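PDB 3DWC: metallocarboxypeptidase from Trypanosoma cruzi, which probably removes single amino acids from the C-terminal ends of peptides with broad specificity, proline excepted, as a metal-dependent carboxypeptidase of the M32 family. Local coordinates for residues R11-L16 against T285-M290; H21-A26 against E48-M53; L96-F101 against G143-G148. All coordinates share one frame; numbering follows the deposited sequence.

Contact 1: R11-L16 against T285-M290; sequences RVFTKL and TQPVCM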
ATOM      1  N   ARG B  11       0.934  13.091  22.778  1.00 35.27           N
ATOM      2  CA  ARG B  11      -0.202  13.197  21.850  1.00 35.46           C
ATOM      3  C   ARG B  11       0.202  13.674  20.450  1.00 34.14           C
ATOM      4  O   ARG B  11      -0.276  13.160  19.434  1.00 33.69           O
ATOM      5  CB  ARG B  11      -1.231  14.163  22.462  1.00 35.63           C
ATOM      6  CG  ARG B  11      -2.570  14.217  21.730  1.00 38.55           C
ATOM      7  CD  ARG B  11      -3.461  15.442  22.174  1.00 41.53           C
ATOM      8  NE  ARG B  11      -2.974  16.695  21.575  1.00 47.39           N
ATOM      9  CZ  ARG B  11      -3.075  17.000  20.271  1.00 49.94           C
ATOM     10  NH1 ARG B  11      -3.669  16.170  19.403  1.00 49.08           N
ATOM     11  NH2 ARG B  11      -2.584  18.156  19.822  1.00 51.36           N
ATOM     12  N   VAL B  12       1.060  14.684  20.403  1.00 33.37           N
ATOM     13  CA  VAL B  12       1.608  15.157  19.148  1.00 32.77           C
ATOM     14  C   VAL B  12       2.402  14.052  18.492  1.00 32.23           C
ATOM     15  O   VAL B  12       2.261  13.826  17.309  1.00 32.97           O
ATOM     16  CB  VAL B  12       2.518  16.371  19.338  1.00 33.03           C
ATOM     17  CG1 VAL B  12       3.224  16.732  18.044  1.00 33.59           C
ATOM     18  CG2 VAL B  12       1.698  17.558  19.860  1.00 31.73           C
ATOM     19  N   PHE B  13       3.198  13.313  19.261  1.00 31.36           N
ATOM     20  CA  PHE B  13       4.066  12.299  18.649  1.00 30.52           C
ATOM     21  C   PHE B  13       3.293  11.061  18.145  1.00 29.27           C
ATOM     22  O   PHE B  13       3.689  10.441  17.171  1.00 28.46           O
ATOM     23  CB  PHE B  13       5.241  11.964  19.579  1.00 30.39           C
ATOM     24  CG  PHE B  13       6.393  12.890  19.396  1.00 31.65           C
ATOM     25  CD1 PHE B  13       6.435  14.107  20.049  1.00 31.38           C
ATOM     26  CD2 PHE B  13       7.403  12.587  18.490  1.00 32.74           C
ATOM     27  CE1 PHE B  13       7.490  14.985  19.868  1.00 31.28           C
ATOM     28  CE2 PHE B  13       8.452  13.480  18.284  1.00 32.13           C
ATOM     29  CZ  PHE B  13       8.482  14.697  18.987  1.00 31.62           C
ATOM     30  N   THR B  14       2.182  10.738  18.801  1.00 28.19           N
ATOM     31  CA  THR B  14       1.252   9.740  18.321  1.00 28.29           C
ATOM     32  C   THR B  14       0.633  10.185  16.998  1.00 29.56           C
ATOM     33  O   THR B  14       0.504   9.371  16.102  1.00 30.35           O
ATOM     34  CB  THR B  14       0.180   9.430  19.381  1.00 29.23           C
ATOM     35  OG1 THR B  14       0.837   8.813  20.521  1.00 26.72           O
ATOM     36  CG2 THR B  14      -0.936   8.479  18.828  1.00 27.66           C
ATOM     37  N   LYS B  15       0.290  11.464  16.864  1.00 28.66           N
ATOM     38  CA  LYS B  15      -0.205  12.004  15.600  1.00 29.69           C
ATOM     39  C   LYS B  15       0.802  11.766  14.488  1.00 28.72           C
ATOM     40  O   LYS B  15       0.452  11.196  13.447  1.00 28.75           O
ATOM     41  CB  LYS B  15      -0.525  13.497  15.766  1.00 30.07           C
ATOM     42  CG  LYS B  15      -1.453  14.059  14.773  1.00 32.73           C
ATOM     43  CD  LYS B  15      -2.243  15.247  15.308  1.00 33.79           C
ATOM     44  CE  LYS B  15      -1.332  16.364  15.846  1.00 38.66           C
ATOM     45  NZ  LYS B  15      -1.938  17.764  15.752  1.00 38.25           N
ATOM     46  N   LEU B  16       2.048  12.182  14.721  1.00 27.59           N
ATOM     47  CA  LEU B  16       3.151  11.989  13.770  1.00 27.63           C
ATOM     48  C   LEU B  16       3.377  10.534  13.385  1.00 26.91           C
ATOM     49  O   LEU B  16       3.588  10.236  12.217  1.00 27.18           O
ATOM     50  CB  LEU B  16       4.461  12.572  14.337  1.00 27.43           C
ATOM     51  CG  LEU B  16       4.545  14.101  14.435  1.00 27.60           C
ATOM     52  CD1 LEU B  16       5.792  14.514  15.230  1.00 26.34           C
ATOM     53  CD2 LEU B  16       4.452  14.834  12.991  1.00 24.64           C
ATOM     54  N   THR B 285       3.796   4.155  20.095  1.00 32.13           N
ATOM     55  CA  THR B 285       3.649   5.263  19.113  1.00 32.04           C
ATOM     56  C   THR B 285       4.624   6.444  19.369  1.00 31.87           C
ATOM     57  O   THR B 285       4.497   7.510  18.758  1.00 32.43           O
ATOM     58  CB  THR B 285       2.232   5.820  19.187  1.00 32.50           C
ATOM     59  OG1 THR B 285       2.057   6.498  20.444  1.00 32.34           O
ATOM     60  CG2 THR B 285       1.194   4.681  19.062  1.00 30.46           C
ATOM     61  N   GLN B 286       5.614   6.217  20.236  1.00 30.82           N
ATOM     62  CA  GLN B 286       6.560   7.228  20.687  1.00 30.28           C
ATOM     63  C   GLN B 286       7.988   6.996  20.210  1.00 30.09           C
ATOM     64  O   GLN B 286       8.394   5.845  19.952  1.00 29.48           O
ATOM     65  CB  GLN B 286       6.584   7.214  22.223  1.00 30.03           C
ATOM     66  CG  GLN B 286       5.232   7.544  22.866  1.00 29.18           C
ATOM     67  CD  GLN B 286       4.780   8.945  22.563  1.00 26.12           C
ATOM     68  OE1 GLN B 286       5.511   9.907  22.821  1.00 25.14           O
ATOM     69  NE2 GLN B 286       3.548   9.081  22.024  1.00 24.50           N
ATOM     70  N   PRO B 287       8.794   8.068  20.203  1.00 30.01           N
ATOM     71  CA  PRO B 287      10.113   7.973  19.649  1.00 30.70           C
ATOM     72  C   PRO B 287      11.126   7.173  20.505  1.00 31.51           C
ATOM     73  O   PRO B 287      12.166   6.793  19.988  1.00 31.61           O
ATOM     74  CB  PRO B 287      10.498   9.441  19.454  1.00 30.85           C
ATOM     75  CG  PRO B 287       9.807  10.143  20.522  1.00 30.43           C
ATOM     76  CD  PRO B 287       8.524   9.424  20.719  1.00 30.99           C
ATOM     77  N   VAL B 288      10.817   6.888  21.776  1.00 31.90           N
ATOM     78  CA  VAL B 288      11.655   5.980  22.576  1.00 31.95           C
ATOM     79  C   VAL B 288      11.489   4.504  22.140  1.00 33.06           C
ATOM     80  O   VAL B 288      12.378   3.685  22.337  1.00 32.34           O
ATOM     81  CB  VAL B 288      11.342   6.110  24.057  1.00 31.18           C
ATOM     82  CG1 VAL B 288       9.996   5.474  24.397  1.00 29.96           C
ATOM     83  CG2 VAL B 288      12.530   5.517  24.910  1.00 30.02           C
ATOM     84  N   CYS B 289      10.336   4.177  21.553  1.00 34.61           N
ATOM     85  CA  CYS B 289      10.109   2.848  21.033  1.00 34.63           C
ATOM     86  C   CYS B 289      10.514   2.844  19.590  1.00 34.94           C
ATOM     87  O   CYS B 289       9.668   2.757  18.719  1.00 35.83           O
ATOM     88  CB  CYS B 289       8.664   2.437  21.187  1.00 34.38           C
ATOM     89  SG  CYS B 289       8.349   0.818  20.513  1.00 37.87           S
ATOM     90  N   MET B 290      11.822   2.922  19.364  1.00 34.65           N
ATOM     91  CA  MET B 290      12.459   2.873  18.064  1.00 35.47           C
ATOM     92  C   MET B 290      13.862   2.241  18.126  1.00 34.11           C
ATOM     93  O   MET B 290      14.519   2.279  19.169  1.00 33.54           O
ATOM     94  CB  MET B 290      12.657   4.278  17.560  1.00 35.99           C
ATOM     95  CG  MET B 290      11.395   5.062  17.542  1.00 40.60           C
ATOM     96  SD  MET B 290      11.377   6.137  16.131  1.00 47.49           S
ATOM     97  CE  MET B 290      11.029   4.817  14.966  1.00 42.57           C
TER
HETATM   98  O   HOH W   1       6.185   9.017  17.606  1.00 27.58           O
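T14 and T285 meet hydroxyl to hydroxyl, OG1 of T14 lying 2.6 Å from OG1 of T285 in a short hydrogen bond, the side chains crossing obliquely. T14 has OG1 anti to its carbonyl carbon, beside the backbone N (chi1 -65°), and this hydroxyl also bonds to the carbonyl of E10; T285 holds OG1 in the crowded position between N and carbonyl carbon (chi1 69°), and its CB points toward helix 3-32, so OG1 meets that of T14. Q286 bends at chi2 (-64°), so that its amide end comes nearer the helix: OE1 stands 3.8 Å from F13 CB. OE1 is hydrogen-bonded to N83 and NE2 to E10 O. A water bridges the backbones, donating to F13 O at 2.9 Å and to T285 O at 2.5 Å, so it links two acceptors that lie 3.4 Å apart and cannot bond to each other. CD2 of the F13 ring touches CG of P287 at 4.0 Å, their side chains crossing at about a right angle. The loop between helices 259-276 and 294-309 enters a type I turn, Q286 to C289, and lies against helix 3-32, with M87 of helix 78-95 packing on F13, Q286 and P287.

Contact 2: H21-A26 against E48-M53; sequences HMLLLA and ELQLHM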
ATOM      1  N   HIS B  21       2.979   6.110   9.500  1.00 28.34           N
ATOM      2  CA  HIS B  21       2.371   4.880   8.992  1.00 28.23           C
ATOM      3  C   HIS B  21       1.987   4.968   7.504  1.00 27.72           C
ATOM      4  O   HIS B  21       2.385   4.126   6.706  1.00 27.47           O
ATOM      5  CB  HIS B  21       1.182   4.534   9.832  1.00 27.46           C
ATOM      6  CG  HIS B  21       0.429   3.328   9.369  1.00 28.67           C
ATOM      7  ND1 HIS B  21       0.537   2.092   9.991  1.00 26.07           N
ATOM      8  CD2 HIS B  21      -0.516   3.189   8.406  1.00 26.61           C
ATOM      9  CE1 HIS B  21      -0.286   1.243   9.396  1.00 29.37           C
ATOM     10  NE2 HIS B  21      -0.931   1.879   8.431  1.00 27.95           N
ATOM     11  N   MET B  22       1.227   5.987   7.142  1.00 27.50           N
ATOM     12  CA  MET B  22       0.892   6.254   5.723  1.00 28.33           C
ATOM     13  C   MET B  22       2.083   6.361   4.781  1.00 27.92           C
ATOM     14  O   MET B  22       2.105   5.754   3.717  1.00 26.45           O
ATOM     15  CB  MET B  22       0.066   7.523   5.644  1.00 28.64           C
ATOM     16  CG  MET B  22      -1.309   7.401   6.351  1.00 32.84           C
ATOM     17  SD  MET B  22      -2.333   6.134   5.519  1.00 39.02           S
ATOM     18  CE  MET B  22      -3.810   6.132   6.460  1.00 33.49           C
ATOM     19  N   LEU B  23       3.082   7.138   5.179  1.00 28.72           N
ATOM     20  CA  LEU B  23       4.291   7.326   4.389  1.00 29.70           C
ATOM     21  C   LEU B  23       5.062   6.026   4.171  1.00 28.80           C
ATOM     22  O   LEU B  23       5.515   5.732   3.082  1.00 28.46           O
ATOM     23  CB  LEU B  23       5.232   8.308   5.106  1.00 30.49           C
ATOM     24  CG  LEU B  23       5.018   9.791   4.866  1.00 35.04           C
ATOM     25  CD1 LEU B  23       6.186  10.568   5.492  1.00 37.81           C
ATOM     26  CD2 LEU B  23       4.910  10.049   3.380  1.00 34.81           C
ATOM     27  N   LEU B  24       5.197   5.258   5.227  1.00 28.87           N
ATOM     28  CA  LEU B  24       5.919   3.987   5.157  1.00 28.28           C
ATOM     29  C   LEU B  24       5.201   2.980   4.222  1.00 27.97           C
ATOM     30  O   LEU B  24       5.814   2.235   3.442  1.00 27.29           O
ATOM     31  CB  LEU B  24       6.042   3.455   6.581  1.00 27.95           C
ATOM     32  CG  LEU B  24       7.022   4.194   7.502  1.00 27.70           C
ATOM     33  CD1 LEU B  24       6.790   3.876   8.982  1.00 29.72           C
ATOM     34  CD2 LEU B  24       8.457   3.826   7.117  1.00 27.32           C
ATOM     35  N   LEU B  25       3.880   2.974   4.286  1.00 28.88           N
ATOM     36  CA  LEU B  25       3.059   2.112   3.405  1.00 28.18           C
ATOM     37  C   LEU B  25       3.244   2.552   2.007  1.00 27.93           C
ATOM     38  O   LEU B  25       3.519   1.734   1.124  1.00 28.73           O
ATOM     39  CB  LEU B  25       1.579   2.215   3.740  1.00 27.82           C
ATOM     40  CG  LEU B  25       0.662   1.244   2.952  1.00 30.01           C
ATOM     41  CD1 LEU B  25       1.037  -0.238   3.321  1.00 28.26           C
ATOM     42  CD2 LEU B  25      -0.838   1.530   3.263  1.00 25.88           C
ATOM     43  N   ALA B  26       3.089   3.854   1.793  1.00 27.14           N
ATOM     44  CA  ALA B  26       3.243   4.457   0.450  1.00 28.01           C
ATOM     45  C   ALA B  26       4.620   4.158  -0.134  1.00 28.01           C
ATOM     46  O   ALA B  26       4.749   3.903  -1.321  1.00 29.28           O
ATOM     47  CB  ALA B  26       3.008   5.982   0.514  1.00 25.62           C
ATOM     48  N   GLU B  48       3.282  15.908   0.025  1.00 25.34           N
ATOM     49  CA  GLU B  48       2.305  16.680   0.759  1.00 26.58           C
ATOM     50  C   GLU B  48       2.221  16.195   2.205  1.00 26.34           C
ATOM     51  O   GLU B  48       2.192  16.980   3.140  1.00 26.11           O
ATOM     52  CB  GLU B  48       0.920  16.614   0.093  1.00 26.58           C
ATOM     53  CG  GLU B  48      -0.080  17.574   0.722  1.00 26.90           C
ATOM     54  CD  GLU B  48       0.322  19.043   0.590  1.00 29.52           C
ATOM     55  OE1 GLU B  48       0.250  19.780   1.579  1.00 34.00           O
ATOM     56  OE2 GLU B  48       0.757  19.453  -0.468  1.00 30.01           O
ATOM     57  N   LEU B  49       2.217  14.902   2.396  1.00 29.17           N
ATOM     58  CA  LEU B  49       2.157  14.347   3.776  1.00 29.90           C
ATOM     59  C   LEU B  49       3.459  14.621   4.576  1.00 30.78           C
ATOM     60  O   LEU B  49       3.404  14.965   5.756  1.00 30.55           O
ATOM     61  CB  LEU B  49       1.870  12.846   3.761  1.00 31.24           C
ATOM     62  CG  LEU B  49       0.895  12.251   4.817  1.00 32.33           C
ATOM     63  CD1 LEU B  49       1.112  10.771   4.966  1.00 34.06           C
ATOM     64  CD2 LEU B  49       0.963  12.923   6.173  1.00 36.42           C
ATOM     65  N   GLN B  50       4.613  14.475   3.931  1.00 31.84           N
ATOM     66  CA  GLN B  50       5.904  14.863   4.514  1.00 32.87           C
ATOM     67  C   GLN B  50       5.834  16.310   4.966  1.00 32.00           C
ATOM     68  O   GLN B  50       6.272  16.615   6.057  1.00 32.12           O
ATOM     69  CB  GLN B  50       7.088  14.676   3.532  1.00 34.07           C
ATOM     70  CG  GLN B  50       7.427  13.206   3.174  1.00 39.57           C
ATOM     71  CD  GLN B  50       8.339  12.984   1.900  1.00 38.62           C
ATOM     72  OE1 GLN B  50       8.736  13.913   1.206  1.00 49.47           O
ATOM     73  NE2 GLN B  50       8.633  11.717   1.612  1.00 42.77           N
ATOM     74  N   LEU B  51       5.279  17.194   4.130  1.00 31.69           N
ATOM     75  CA  LEU B  51       5.114  18.618   4.479  1.00 31.71           C
ATOM     76  C   LEU B  51       4.348  18.801   5.803  1.00 31.65           C
ATOM     77  O   LEU B  51       4.787  19.528   6.711  1.00 30.91           O
ATOM     78  CB  LEU B  51       4.413  19.358   3.352  1.00 31.56           C
ATOM     79  CG  LEU B  51       4.528  20.869   3.211  1.00 33.32           C
ATOM     80  CD1 LEU B  51       3.632  21.351   2.100  1.00 33.69           C
ATOM     81  CD2 LEU B  51       4.140  21.562   4.469  1.00 39.84           C
ATOM     82  N   HIS B  52       3.224  18.108   5.928  1.00 31.70           N
ATOM     83  CA  HIS B  52       2.368  18.245   7.099  1.00 30.97           C
ATOM     84  C   HIS B  52       3.128  17.770   8.338  1.00 30.93           C
ATOM     85  O   HIS B  52       3.165  18.447   9.360  1.00 29.04           O
ATOM     86  CB  HIS B  52       1.054  17.484   6.901  1.00 30.95           C
ATOM     87  CG  HIS B  52       0.083  17.644   8.033  1.00 30.98           C
ATOM     88  ND1 HIS B  52      -0.373  18.869   8.452  1.00 28.55           N
ATOM     89  CD2 HIS B  52      -0.479  16.728   8.859  1.00 30.35           C
ATOM     90  CE1 HIS B  52      -1.182  18.703   9.485  1.00 30.52           C
ATOM     91  NE2 HIS B  52      -1.263  17.412   9.750  1.00 30.76           N
ATOM     92  N   MET B  53       3.790  16.624   8.231  1.00 31.42           N
ATOM     93  CA  MET B  53       4.602  16.133   9.343  1.00 31.74           C
ATOM     94  C   MET B  53       5.647  17.169   9.722  1.00 32.10           C
ATOM     95  O   MET B  53       5.849  17.442  10.898  1.00 32.10           O
ATOM     96  CB  MET B  53       5.262  14.826   8.989  1.00 31.42           C
ATOM     97  CG  MET B  53       4.269  13.750   8.702  1.00 31.59           C
ATOM     98  SD  MET B  53       5.036  12.193   8.310  1.00 33.82           S
ATOM     99  CE  MET B  53       5.829  11.781   9.868  1.00 29.10           C
TER
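Apolar contact carries this meeting of two helices, and L23 is its central side chain. With CG anti to its carbonyl carbon, L23 points its isobutyl group at helix 39-57 and enters between L49, Q50 and M53. The branches divide the work. CD1 of L23 goes tip to tip with the sulfur of M53, 3.5 Å from SD; CD2 of L23 lies 4.1 Å from CB of L49. M53 is extended through chi2 and turns at chi3 (66°) beside the L23 tip. L23 and L49 slide past each other in opposite directions, and CG of L23 is 4.0 Å from CD1 of L49. That same methyl of L49 reaches on to the foot of M22: CB of M22 stands 3.5 Å from CD1 of L49, tighter than usual for two carbons. Beyond CB the M22 chain bends at chi2 (-63°) and its end leads away from this helix pair, and M46 of the second subunit packs on the residue.

The two helices, 3-32 and 39-57, follow one another in the chain and form a helical hairpin: the short segments run nearly antiparallel, at 152° between their directions, with axes 10.4 Å apart at closest approach. That spacing leaves room for a layer of leucine and methionine side chains between the backbones.

Where polar side chains come in, they do so by their carbon portions or face elsewhere. Q50, at the exposed margin, crosses L23 at about a right angle and offers CG, 3.7 Å from CD1 of L23; its chain runs extended beyond that carbon. The second subunit also meets these helices: H21 NE2 is hydrogen-bonded to R42 NE of that subunit, and the ring of H52 stacks on H52 of the same neighbour.

Contact 3: L96-F101 against G143-G148; sequences LLPEEF and GKLRAG
L145 reaches from the last turn of helix 125-147 into the bend that leads into helix 99-122, and three residues there receive it. Its CD2 methyl sits over one face of the F101 ring, a CH-pi contact 3.9 Å from the centroid and 25° off the ring normal, displaced toward the rim so that F101 CD1 is the nearest ring atom to CD2, at 3.6 Å. Nearer the backbone of the same side chain, CG of L145 lies 4.0 Å from CD of P98, and CB is 3.7 Å from CD2 of L97. L97 and L145 cross at about a right angle.

The other methyl of L97 serves R146. Its CD1 is 3.7 Å from NH1 of R146, with CG of L97 4.0 Å above the centre of the guanidinium plane, so a flat charged group is backed by a branched apolar one. R146 bends at chi3 (83°) to bring its head there, and a salt bridge from NH1 to E142, one turn earlier, helps hold it. At the C-terminal end of helix 125-147, CD2 of L96 touches the backbone O of R146 at 3.7 Å.

Further out, F101 keeps CG anti to its backbone N (chi1 -177°), which turns the ring toward helix 125-147, where L138, E141 and E142 also touch it. A157, L158 and I161 of helix 154-162 pack against R146. P98 occupies the N-cap position of helix 99-122, and G148 leaves helix 125-147 with positive phi, a conformation that favours glycine. The arrangement is that of a helical hairpin, 99-122 and 125-147, packed where the start of one helix meets the end of the other.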
ATOM      1  N   LEU B  96      16.637  22.105  13.095  1.00 43.58           N
ATOM      2  CA  LEU B  96      17.940  22.777  13.057  1.00 44.42           C
ATOM      3  C   LEU B  96      18.351  23.227  11.650  1.00 44.77           C
ATOM      4  O   LEU B  96      19.236  24.058  11.501  1.00 45.51           O
ATOM      5  CB  LEU B  96      19.041  21.898  13.693  1.00 44.95           C
ATOM      6  CG  LEU B  96      19.469  22.175  15.145  1.00 46.48           C
ATOM      7  CD1 LEU B  96      18.276  22.469  16.069  1.00 49.42           C
ATOM      8  CD2 LEU B  96      20.309  21.019  15.715  1.00 46.95           C
ATOM      9  N   LEU B  97      17.717  22.688  10.622  1.00 45.47           N
ATOM     10  CA  LEU B  97      17.983  23.095   9.250  1.00 45.56           C
ATOM     11  C   LEU B  97      16.940  24.124   8.807  1.00 46.34           C
ATOM     12  O   LEU B  97      15.743  23.815   8.807  1.00 47.09           O
ATOM     13  CB  LEU B  97      17.893  21.882   8.313  1.00 45.81           C
ATOM     14  CG  LEU B  97      18.902  20.731   8.466  1.00 45.48           C
ATOM     15  CD1 LEU B  97      18.900  19.910   7.199  1.00 44.79           C
ATOM     16  CD2 LEU B  97      20.312  21.226   8.755  1.00 46.37           C
ATOM     17  N   PRO B  98      17.371  25.337   8.410  1.00 46.37           N
ATOM     18  CA  PRO B  98      16.404  26.281   7.836  1.00 46.35           C
ATOM     19  C   PRO B  98      15.792  25.794   6.510  1.00 46.40           C
ATOM     20  O   PRO B  98      16.461  25.128   5.717  1.00 46.05           O
ATOM     21  CB  PRO B  98      17.232  27.559   7.636  1.00 46.39           C
ATOM     22  CG  PRO B  98      18.409  27.405   8.529  1.00 46.50           C
ATOM     23  CD  PRO B  98      18.713  25.933   8.497  1.00 46.44           C
ATOM     24  N   GLU B  99      14.524  26.144   6.288  1.00 46.49           N
ATOM     25  CA  GLU B  99      13.741  25.612   5.167  1.00 46.74           C
ATOM     26  C   GLU B  99      14.365  25.960   3.824  1.00 46.67           C
ATOM     27  O   GLU B  99      14.239  25.208   2.860  1.00 46.64           O
ATOM     28  CB  GLU B  99      12.295  26.111   5.233  1.00 46.71           C
ATOM     29  CG  GLU B  99      11.581  25.728   6.535  1.00 47.11           C
ATOM     30  CD  GLU B  99      10.085  25.950   6.491  1.00 47.15           C
ATOM     31  OE1 GLU B  99       9.376  25.275   7.268  1.00 48.64           O
ATOM     32  OE2 GLU B  99       9.613  26.796   5.695  1.00 47.35           O
ATOM     33  N   GLU B 100      15.048  27.102   3.792  1.00 47.02           N
ATOM     34  CA  GLU B 100      15.818  27.556   2.633  1.00 47.22           C
ATOM     35  C   GLU B 100      16.918  26.547   2.288  1.00 47.17           C
ATOM     36  O   GLU B 100      17.076  26.160   1.135  1.00 46.92           O
ATOM     37  CB  GLU B 100      16.392  28.959   2.920  1.00 47.31           C
ATOM     38  CG  GLU B 100      17.304  29.548   1.844  1.00 47.55           C
ATOM     39  CD  GLU B 100      18.710  28.952   1.866  1.00 48.60           C
ATOM     40  OE1 GLU B 100      19.239  28.644   0.771  1.00 48.56           O
ATOM     41  OE2 GLU B 100      19.274  28.779   2.973  1.00 48.19           O
ATOM     42  N   PHE B 101      17.665  26.116   3.299  1.00 47.50           N
ATOM     43  CA  PHE B 101      18.659  25.056   3.113  1.00 47.68           C
ATOM     44  C   PHE B 101      18.001  23.761   2.656  1.00 47.49           C
ATOM     45  O   PHE B 101      18.454  23.134   1.711  1.00 46.75           O
ATOM     46  CB  PHE B 101      19.424  24.799   4.407  1.00 47.82           C
ATOM     47  CG  PHE B 101      20.501  23.785   4.263  1.00 48.11           C
ATOM     48  CD1 PHE B 101      21.800  24.174   4.006  1.00 48.56           C
ATOM     49  CD2 PHE B 101      20.217  22.432   4.361  1.00 48.64           C
ATOM     50  CE1 PHE B 101      22.802  23.235   3.866  1.00 48.10           C
ATOM     51  CE2 PHE B 101      21.215  21.492   4.208  1.00 48.56           C
ATOM     52  CZ  PHE B 101      22.510  21.900   3.964  1.00 48.60           C
ATOM     53  N   GLY B 143      26.671  19.948   8.101  1.00 49.05           N
ATOM     54  CA  GLY B 143      27.363  19.647   9.361  1.00 48.74           C
ATOM     55  C   GLY B 143      27.340  20.792  10.343  1.00 48.95           C
ATOM     56  O   GLY B 143      27.019  20.615  11.536  1.00 49.43           O
ATOM     57  N   LYS B 144      27.681  21.984   9.863  1.00 48.55           N
ATOM     58  CA  LYS B 144      27.695  23.153  10.733  1.00 48.21           C
ATOM     59  C   LYS B 144      26.316  23.459  11.350  1.00 47.67           C
ATOM     60  O   LYS B 144      26.205  23.741  12.549  1.00 47.19           O
ATOM     61  CB  LYS B 144      28.235  24.367   9.979  1.00 48.64           C
ATOM     62  CG  LYS B 144      29.746  24.377   9.848  1.00 49.17           C
ATOM     63  CD  LYS B 144      30.236  25.676   9.198  1.00 49.21           C
ATOM     64  CE  LYS B 144      31.720  25.604   8.820  1.00 50.16           C
ATOM     65  NZ  LYS B 144      32.036  24.426   7.939  1.00 50.10           N
ATOM     66  N   LEU B 145      25.277  23.406  10.521  1.00 47.15           N
ATOM     67  CA  LEU B 145      23.901  23.641  10.975  1.00 46.71           C
ATOM     68  C   LEU B 145      23.501  22.616  12.035  1.00 46.16           C
ATOM     69  O   LEU B 145      23.012  22.975  13.103  1.00 45.76           O
ATOM     70  CB  LEU B 145      22.927  23.572   9.777  1.00 46.88           C
ATOM     71  CG  LEU B 145      22.565  24.852   8.996  1.00 47.08           C
ATOM     72  CD1 LEU B 145      23.462  26.052   9.339  1.00 47.92           C
ATOM     73  CD2 LEU B 145      22.548  24.578   7.485  1.00 46.58           C
ATOM     74  N   ARG B 146      23.724  21.337  11.734  1.00 45.86           N
ATOM     75  CA  ARG B 146      23.383  20.260  12.670  1.00 45.67           C
ATOM     76  C   ARG B 146      24.266  20.366  13.938  1.00 45.51           C
ATOM     77  O   ARG B 146      23.794  20.145  15.058  1.00 44.51           O
ATOM     78  CB  ARG B 146      23.478  18.879  11.999  1.00 45.59           C
ATOM     79  CG  ARG B 146      23.021  18.844  10.541  1.00 45.05           C
ATOM     80  CD  ARG B 146      22.497  17.496  10.089  1.00 44.86           C
ATOM     81  NE  ARG B 146      21.113  17.364  10.482  1.00 44.88           N
ATOM     82  CZ  ARG B 146      20.094  17.023   9.698  1.00 44.07           C
ATOM     83  NH1 ARG B 146      20.261  16.720   8.431  1.00 42.54           N
ATOM     84  NH2 ARG B 146      18.885  16.980  10.220  1.00 43.60           N
ATOM     85  N   ALA B 147      25.526  20.773  13.763  1.00 45.82           N
ATOM     86  CA  ALA B 147      26.421  21.021  14.914  1.00 46.18           C
ATOM     87  C   ALA B 147      25.846  22.008  15.920  1.00 46.54           C
ATOM     88  O   ALA B 147      26.103  21.889  17.121  1.00 47.18           O
ATOM     89  CB  ALA B 147      27.789  21.499  14.449  1.00 46.10           C
ATOM     90  N   GLY B 148      25.085  22.992  15.442  1.00 46.97           N
ATOM     91  CA  GLY B 148      24.460  23.986  16.331  1.00 46.85           C
ATOM     92  C   GLY B 148      25.469  24.702  17.208  1.00 47.07           C
ATOM     93  O   GLY B 148      26.551  25.055  16.739  1.00 46.86           O
TER

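How the contacts relate
All three contacts are partly buried, their centres about 22 to 25 Å from the centre of this largely helical chain and away from the cobalt and glycine sites. Contacts 1 and 2 share helix 3-32 and touch, L16 O of the first being 3.6 Å from M53 CE of the second; contact 3 is separate, its nearest atoms about 7 Å from contact 2. Chemistry follows place. Contact 1, a loop against a helix, relies on hydroxyls and a bridging water, adding F13 on P287. Contact 2, helix on helix, is apolar; the second subunit reaches it widely, but contact 1 only at K15 and contact 3 not at all. Contact 3, at helix ends, combines leucine packing with an aromatic face and a guanidinium.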